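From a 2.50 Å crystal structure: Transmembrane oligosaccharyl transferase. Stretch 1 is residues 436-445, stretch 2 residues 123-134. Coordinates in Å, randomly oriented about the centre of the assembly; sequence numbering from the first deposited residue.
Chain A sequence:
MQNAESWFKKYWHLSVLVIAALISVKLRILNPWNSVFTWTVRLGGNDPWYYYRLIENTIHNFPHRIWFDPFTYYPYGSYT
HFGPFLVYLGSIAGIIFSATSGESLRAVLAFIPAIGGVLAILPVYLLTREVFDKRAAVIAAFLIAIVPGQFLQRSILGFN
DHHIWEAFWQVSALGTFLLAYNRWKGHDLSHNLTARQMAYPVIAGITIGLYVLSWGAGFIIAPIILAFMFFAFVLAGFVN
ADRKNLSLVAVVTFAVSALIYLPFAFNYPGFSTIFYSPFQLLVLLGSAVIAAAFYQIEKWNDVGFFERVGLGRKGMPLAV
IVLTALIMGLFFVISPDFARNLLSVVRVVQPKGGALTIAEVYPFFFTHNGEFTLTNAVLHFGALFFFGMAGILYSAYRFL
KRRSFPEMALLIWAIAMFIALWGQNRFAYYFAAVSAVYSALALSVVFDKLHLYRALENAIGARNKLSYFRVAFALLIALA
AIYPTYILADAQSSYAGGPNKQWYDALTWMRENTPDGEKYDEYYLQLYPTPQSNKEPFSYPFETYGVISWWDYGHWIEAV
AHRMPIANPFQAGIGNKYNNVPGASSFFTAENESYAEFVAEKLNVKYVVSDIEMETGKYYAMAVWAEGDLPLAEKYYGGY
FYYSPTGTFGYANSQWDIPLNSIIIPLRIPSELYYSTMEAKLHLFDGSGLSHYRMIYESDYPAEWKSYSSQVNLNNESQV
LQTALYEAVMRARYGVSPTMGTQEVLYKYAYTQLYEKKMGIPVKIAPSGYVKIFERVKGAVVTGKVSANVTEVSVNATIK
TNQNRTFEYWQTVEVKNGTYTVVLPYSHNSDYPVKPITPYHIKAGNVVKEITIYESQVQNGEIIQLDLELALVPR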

ATOM      1  N   ALA A 436     -20.490   4.826 -13.713  1.00 70.51           N
ATOM      2  CA  ALA A 436     -20.712   6.138 -14.338  1.00 67.78           C
ATOM      3  C   ALA A 436     -21.362   6.071 -15.737  1.00 71.33           C
ATOM      4  O   ALA A 436     -22.110   6.974 -16.127  1.00 66.73           O
ATOM      5  CB  ALA A 436     -19.414   6.918 -14.397  1.00 52.79           C
ATOM      6  N   VAL A 437     -21.048   5.016 -16.488  1.00 72.71           N
ATOM      7  CA  VAL A 437     -21.582   4.827 -17.838  1.00 72.35           C
ATOM      8  C   VAL A 437     -23.017   4.330 -17.795  1.00 71.58           C
ATOM      9  O   VAL A 437     -23.875   4.850 -18.511  1.00 75.09           O
ATOM     10  CB  VAL A 437     -20.726   3.835 -18.642  1.00 72.04           C
ATOM     11  CG1 VAL A 437     -21.358   3.539 -19.990  1.00 70.42           C
ATOM     12  CG2 VAL A 437     -19.323   4.371 -18.825  1.00 71.47           C
ATOM     13  N   TYR A 438     -23.271   3.331 -16.948  1.00 70.27           N
ATOM     14  CA  TYR A 438     -24.606   2.739 -16.801  1.00 74.14           C
ATOM     15  C   TYR A 438     -25.556   3.591 -15.939  1.00 75.67           C
ATOM     16  O   TYR A 438     -26.710   3.222 -15.714  1.00 78.56           O
ATOM     17  CB  TYR A 438     -24.505   1.296 -16.282  1.00 69.90           C
ATOM     18  CG  TYR A 438     -24.019   0.307 -17.322  1.00 72.94           C
ATOM     19  CD1 TYR A 438     -24.608   0.245 -18.583  1.00 76.12           C
ATOM     20  CD2 TYR A 438     -22.960  -0.555 -17.054  1.00 71.38           C
ATOM     21  CE1 TYR A 438     -24.163  -0.657 -19.546  1.00 71.78           C
ATOM     22  CE2 TYR A 438     -22.510  -1.458 -18.013  1.00 71.16           C
ATOM     23  CZ  TYR A 438     -23.116  -1.500 -19.253  1.00 69.34           C
ATOM     24  OH  TYR A 438     -22.680  -2.390 -20.201  1.00 67.66           O
ATOM     25  N   SER A 439     -25.065   4.727 -15.456  1.00 73.74           N
ATOM     26  CA  SER A 439     -25.926   5.709 -14.808  1.00 73.67           C
ATOM     27  C   SER A 439     -26.264   6.807 -15.806  1.00 73.95           C
ATOM     28  O   SER A 439     -27.404   7.272 -15.871  1.00 77.31           O
ATOM     29  CB  SER A 439     -25.260   6.299 -13.564  1.00 72.87           C
ATOM     30  OG  SER A 439     -25.183   5.355 -12.516  1.00 70.68           O
ATOM     31  N   ALA A 440     -25.269   7.192 -16.603  1.00 68.64           N
ATOM     32  CA  ALA A 440     -25.477   8.130 -17.704  1.00 75.23           C
ATOM     33  C   ALA A 440     -26.428   7.549 -18.751  1.00 77.06           C
ATOM     34  O   ALA A 440     -26.970   8.274 -19.578  1.00 73.36           O
ATOM     35  CB  ALA A 440     -24.172   8.485 -18.342  1.00 72.55           C
ATOM     36  N   LEU A 441     -26.599   6.233 -18.725  1.00 77.17           N
ATOM     37  CA  LEU A 441     -27.531   5.565 -19.616  1.00 79.05           C
ATOM     38  C   LEU A 441     -28.917   5.582 -18.972  1.00 79.23           C
ATOM     39  O   LEU A 441     -29.882   6.045 -19.581  1.00 80.44           O
ATOM     40  CB  LEU A 441     -27.039   4.142 -19.894  1.00 82.22           C
ATOM     41  CG  LEU A 441     -27.767   3.222 -20.874  1.00 82.44           C
ATOM     42  CD1 LEU A 441     -28.763   2.349 -20.136  1.00 85.58           C
ATOM     43  CD2 LEU A 441     -28.447   4.010 -21.984  1.00 80.25           C
ATOM     44  N   ALA A 442     -28.994   5.113 -17.725  1.00 75.22           N
ATOM     45  CA  ALA A 442     -30.235   5.121 -16.945  1.00 71.25           C
ATOM     46  C   ALA A 442     -30.889   6.503 -16.897  1.00 81.34           C
ATOM     47  O   ALA A 442     -32.112   6.622 -16.841  1.00 87.70           O
ATOM     48  CB  ALA A 442     -29.984   4.612 -15.534  1.00 57.77           C
ATOM     49  N   LEU A 443     -30.065   7.543 -16.893  1.00 83.77           N
ATOM     50  CA  LEU A 443     -30.567   8.905 -16.944  1.00 86.26           C
ATOM     51  C   LEU A 443     -30.937   9.281 -18.377  1.00 93.25           C
ATOM     52  O   LEU A 443     -32.066   9.696 -18.636  1.00102.83           O
ATOM     53  CB  LEU A 443     -29.543   9.884 -16.363  1.00 85.12           C
ATOM     54  CG  LEU A 443     -29.271   9.759 -14.860  1.00 82.71           C
ATOM     55  CD1 LEU A 443     -28.256  10.793 -14.403  1.00 84.09           C
ATOM     56  CD2 LEU A 443     -30.550   9.876 -14.047  1.00 80.41           C
ATOM     57  N   SER A 444     -30.004   9.102 -19.313  1.00 93.84           N
ATOM     58  CA  SER A 444     -30.256   9.391 -20.731  1.00 99.94           C
ATOM     59  C   SER A 444     -31.275   8.422 -21.334  1.00108.18           C
ATOM     60  O   SER A 444     -31.110   7.931 -22.456  1.00116.77           O
ATOM     61  CB  SER A 444     -28.952   9.357 -21.531  1.00 98.70           C
ATOM     62  OG  SER A 444     -29.177   9.325 -22.929  1.00100.60           O
ATOM     63  N   VAL A 445     -32.332   8.165 -20.570  1.00100.43           N
ATOM     64  CA  VAL A 445     -33.393   7.254 -20.946  1.00 95.21           C
ATOM     65  C   VAL A 445     -34.640   7.748 -20.236  1.00102.51           C
ATOM     66  O   VAL A 445     -35.692   7.897 -20.856  1.00107.93           O
ATOM     67  CB  VAL A 445     -33.060   5.796 -20.561  1.00 86.68           C
ATOM     68  CG1 VAL A 445     -34.301   5.046 -20.082  1.00 87.44           C
ATOM     69  CG2 VAL A 445     -32.414   5.080 -21.739  1.00 83.75           C
TER
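Stretch 2, residues 123-134: PVYLLTREVFDK

Stretch 2 begins as a helix, residues 123 to 131, that started earlier in the chain; Phe132 and Asp133 follow it as loop. It packs against the helix of stretch 1. The two N-to-C directions differ by 51°, with a signed crossing angle of -51°, and the axes come within 10.3 Å. The backbones are nearest at Val437 and Thr128, whose CA atoms lie 6.0 Å apart.

Pro123 is out of reach of stretch 1. Its O accepts the backbone hydrogen bond from Leu127 N, 2.8 Å away. Val124 is the first residue to touch: its CG1 lies 4.3 Å from CG2 of Val437. Tyr125 and Leu126 do not reach stretch 1. One turn after Val124, Leu127 adds a second apolar contact, CD2 to Val437 CG2 at 4.4 Å. Thr128 comes closer. Its CG2 is 3.5 Å from Val437 CG2, so this one methyl is bordered by three residues of stretch 2.

Arg129 and Glu130 lie out of reach of stretch 1 and pair with each other. Arg129 NE and Glu130 OE1 form a salt bridge of 2.6 Å. Val131 points toward stretch 1 but makes no contact.

Phe132 lies beyond the regular helix, although its N keeps a weak hydrogen bond to Thr128 O at 3.3 Å. Its ring extends the contact along stretch 1. Leu441 covers one face: its CG is 3.7 Å from Phe132 CZ, and its CD2 makes a CH-pi contact, 4.0 Å from the ring centroid. At the ring edge are Val437 CG1, 4.2 Å from Phe132 CE2, and Tyr438 CE1, 4.4 Å from Phe132 CZ.

Asp133 is an N-cap residue. Its OD1 lies 3.9 Å from Ser444 OG, too far for a hydrogen bond. Lys134 points away. No hydrogen bond joins the stretches, which bury 350 Å² between them, mostly through apolar side chains.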

ATOM      1  N   PRO A 123     -11.778   9.650 -22.015  1.00 60.80           N
ATOM      2  CA  PRO A 123     -12.073   8.254 -22.376  1.00 57.88           C
ATOM      3  C   PRO A 123     -13.503   7.843 -22.037  1.00 55.62           C
ATOM      4  O   PRO A 123     -14.062   7.012 -22.758  1.00 52.40           O
ATOM      5  CB  PRO A 123     -11.100   7.439 -21.514  1.00 49.89           C
ATOM      6  CG  PRO A 123     -10.128   8.420 -20.959  1.00 56.20           C
ATOM      7  CD  PRO A 123     -10.808   9.738 -20.909  1.00 55.96           C
ATOM      8  N   VAL A 124     -14.073   8.384 -20.956  1.00 54.18           N
ATOM      9  CA  VAL A 124     -15.434   8.007 -20.578  1.00 59.42           C
ATOM     10  C   VAL A 124     -16.438   8.521 -21.605  1.00 67.62           C
ATOM     11  O   VAL A 124     -17.165   7.725 -22.199  1.00 70.53           O
ATOM     12  CB  VAL A 124     -15.820   8.463 -19.167  1.00 53.15           C
ATOM     13  CG1 VAL A 124     -17.297   8.197 -18.921  1.00 53.43           C
ATOM     14  CG2 VAL A 124     -14.987   7.728 -18.136  1.00 48.06           C
ATOM     15  N   TYR A 125     -16.457   9.836 -21.818  1.00 63.53           N
ATOM     16  CA  TYR A 125     -17.256  10.428 -22.879  1.00 70.53           C
ATOM     17  C   TYR A 125     -17.110   9.602 -24.144  1.00 73.48           C
ATOM     18  O   TYR A 125     -18.103   9.119 -24.679  1.00 82.32           O
ATOM     19  CB  TYR A 125     -16.847  11.882 -23.168  1.00 72.45           C
ATOM     20  CG  TYR A 125     -17.547  12.434 -24.390  1.00 77.98           C
ATOM     21  CD1 TYR A 125     -18.789  13.051 -24.282  1.00 84.79           C
ATOM     22  CD2 TYR A 125     -16.985  12.316 -25.659  1.00 81.21           C
ATOM     23  CE1 TYR A 125     -19.456  13.539 -25.406  1.00 86.19           C
ATOM     24  CE2 TYR A 125     -17.638  12.799 -26.786  1.00 85.66           C
ATOM     25  CZ  TYR A 125     -18.873  13.411 -26.652  1.00 86.79           C
ATOM     26  OH  TYR A 125     -19.522  13.894 -27.767  1.00 86.97           O
ATOM     27  N   LEU A 126     -15.868   9.434 -24.603  1.00 68.03           N
ATOM     28  CA  LEU A 126     -15.581   8.656 -25.809  1.00 60.70           C
ATOM     29  C   LEU A 126     -16.235   7.289 -25.764  1.00 63.19           C
ATOM     30  O   LEU A 126     -16.905   6.899 -26.720  1.00 72.84           O
ATOM     31  CB  LEU A 126     -14.075   8.494 -26.032  1.00 56.04           C
ATOM     32  CG  LEU A 126     -13.739   7.714 -27.306  1.00 63.44           C
ATOM     33  CD1 LEU A 126     -14.378   8.397 -28.507  1.00 65.56           C
ATOM     34  CD2 LEU A 126     -12.238   7.566 -27.518  1.00 65.62           C
ATOM     35  N   LEU A 127     -16.059   6.566 -24.658  1.00 57.40           N
ATOM     36  CA  LEU A 127     -16.645   5.224 -24.529  1.00 60.74           C
ATOM     37  C   LEU A 127     -18.180   5.201 -24.517  1.00 68.65           C
ATOM     38  O   LEU A 127     -18.784   4.414 -25.245  1.00 73.05           O
ATOM     39  CB  LEU A 127     -16.111   4.485 -23.300  1.00 55.53           C
ATOM     40  CG  LEU A 127     -16.813   3.159 -22.992  1.00 58.24           C
ATOM     41  CD1 LEU A 127     -16.543   2.113 -24.071  1.00 55.57           C
ATOM     42  CD2 LEU A 127     -16.400   2.639 -21.633  1.00 60.28           C
ATOM     43  N   THR A 128     -18.811   6.039 -23.694  1.00 67.88           N
ATOM     44  CA  THR A 128     -20.271   6.009 -23.620  1.00 75.58           C
ATOM     45  C   THR A 128     -20.936   6.756 -24.778  1.00 77.85           C
ATOM     46  O   THR A 128     -22.151   6.676 -24.954  1.00 72.10           O
ATOM     47  CB  THR A 128     -20.857   6.506 -22.265  1.00 64.82           C
ATOM     48  OG1 THR A 128     -21.608   7.697 -22.488  1.00 66.74           O
ATOM     49  CG2 THR A 128     -19.789   6.783 -21.256  1.00 52.83           C
ATOM     50  N   ARG A 129     -20.136   7.481 -25.556  1.00 80.49           N
ATOM     51  CA  ARG A 129     -20.609   8.038 -26.822  1.00 82.77           C
ATOM     52  C   ARG A 129     -20.623   6.933 -27.878  1.00 82.77           C
ATOM     53  O   ARG A 129     -21.576   6.797 -28.639  1.00 83.90           O
ATOM     54  CB  ARG A 129     -19.698   9.182 -27.281  1.00 85.79           C
ATOM     55  CG  ARG A 129     -20.274  10.093 -28.360  1.00 97.09           C
ATOM     56  CD  ARG A 129     -20.040   9.562 -29.776  1.00107.19           C
ATOM     57  NE  ARG A 129     -18.652   9.725 -30.210  1.00111.96           N
ATOM     58  CZ  ARG A 129     -18.274  10.416 -31.283  1.00115.10           C
ATOM     59  NH1 ARG A 129     -19.183  11.010 -32.050  1.00116.69           N
ATOM     60  NH2 ARG A 129     -16.985  10.509 -31.594  1.00113.25           N
ATOM     61  N   GLU A 130     -19.553   6.143 -27.907  1.00 79.74           N
ATOM     62  CA  GLU A 130     -19.338   5.147 -28.953  1.00 73.78           C
ATOM     63  C   GLU A 130     -20.255   3.942 -28.822  1.00 70.05           C
ATOM     64  O   GLU A 130     -20.431   3.171 -29.774  1.00 67.96           O
ATOM     65  CB  GLU A 130     -17.877   4.690 -28.941  1.00 76.16           C
ATOM     66  CG  GLU A 130     -17.135   5.002 -30.220  1.00 81.46           C
ATOM     67  CD  GLU A 130     -17.648   6.259 -30.889  1.00 88.23           C
ATOM     68  OE1 GLU A 130     -17.553   7.350 -30.291  1.00 89.23           O
ATOM     69  OE2 GLU A 130     -18.153   6.154 -32.023  1.00 97.07           O
ATOM     70  N   VAL A 131     -20.828   3.774 -27.636  1.00 68.08           N
ATOM     71  CA  VAL A 131     -21.741   2.670 -27.385  1.00 71.10           C
ATOM     72  C   VAL A 131     -23.147   3.196 -27.553  1.00 84.28           C
ATOM     73  O   VAL A 131     -23.986   2.588 -28.219  1.00 92.93           O
ATOM     74  CB  VAL A 131     -21.571   2.108 -25.969  1.00 72.30           C
ATOM     75  CG1 VAL A 131     -22.721   1.179 -25.620  1.00 70.79           C
ATOM     76  CG2 VAL A 131     -20.227   1.379 -25.836  1.00 70.13           C
ATOM     77  N   PHE A 132     -23.393   4.353 -26.957  1.00 86.62           N
ATOM     78  CA  PHE A 132     -24.708   4.965 -27.030  1.00 84.95           C
ATOM     79  C   PHE A 132     -24.733   6.222 -27.910  1.00 90.49           C
ATOM     80  O   PHE A 132     -24.412   6.148 -29.098  1.00 94.37           O
ATOM     81  CB  PHE A 132     -25.237   5.227 -25.620  1.00 80.25           C
ATOM     82  CG  PHE A 132     -25.195   4.009 -24.729  1.00 76.69           C
ATOM     83  CD1 PHE A 132     -25.920   2.870 -25.053  1.00 76.56           C
ATOM     84  CD2 PHE A 132     -24.430   3.999 -23.576  1.00 77.02           C
ATOM     85  CE1 PHE A 132     -25.888   1.744 -24.235  1.00 74.27           C
ATOM     86  CE2 PHE A 132     -24.395   2.879 -22.753  1.00 73.70           C
ATOM     87  CZ  PHE A 132     -25.127   1.751 -23.086  1.00 74.08           C
ATOM     88  N   ASP A 133     -25.110   7.355 -27.326  1.00 92.18           N
ATOM     89  CA  ASP A 133     -25.173   8.613 -28.060  1.00 95.45           C
ATOM     90  C   ASP A 133     -24.369   9.703 -27.360  1.00 97.32           C
ATOM     91  O   ASP A 133     -23.496   9.415 -26.540  1.00101.08           O
ATOM     92  CB  ASP A 133     -26.626   9.059 -28.232  1.00 93.17           C
ATOM     93  CG  ASP A 133     -27.340   9.242 -26.907  1.00 94.53           C
ATOM     94  OD1 ASP A 133     -26.746   9.845 -25.988  1.00102.75           O
ATOM     95  OD2 ASP A 133     -28.495   8.783 -26.784  1.00 86.59           O
ATOM     96  N   LYS A 134     -24.668  10.955 -27.687  1.00 90.54           N
ATOM     97  CA  LYS A 134     -23.975  12.091 -27.090  1.00 80.36           C
ATOM     98  C   LYS A 134     -24.599  12.568 -25.784  1.00 76.83           C
ATOM     99  O   LYS A 134     -23.895  12.992 -24.867  1.00 81.18           O
ATOM    100  CB  LYS A 134     -23.989  13.288 -28.043  1.00 80.69           C
ATOM    101  CG  LYS A 134     -22.666  13.534 -28.750  1.00 89.69           C
ATOM    102  CD  LYS A 134     -22.877  13.833 -30.225  1.00 97.61           C
ATOM    103  CE  LYS A 134     -21.571  13.735 -30.999  1.00101.20           C
ATOM    104  NZ  LYS A 134     -21.686  14.335 -32.357  1.00103.14           N
TER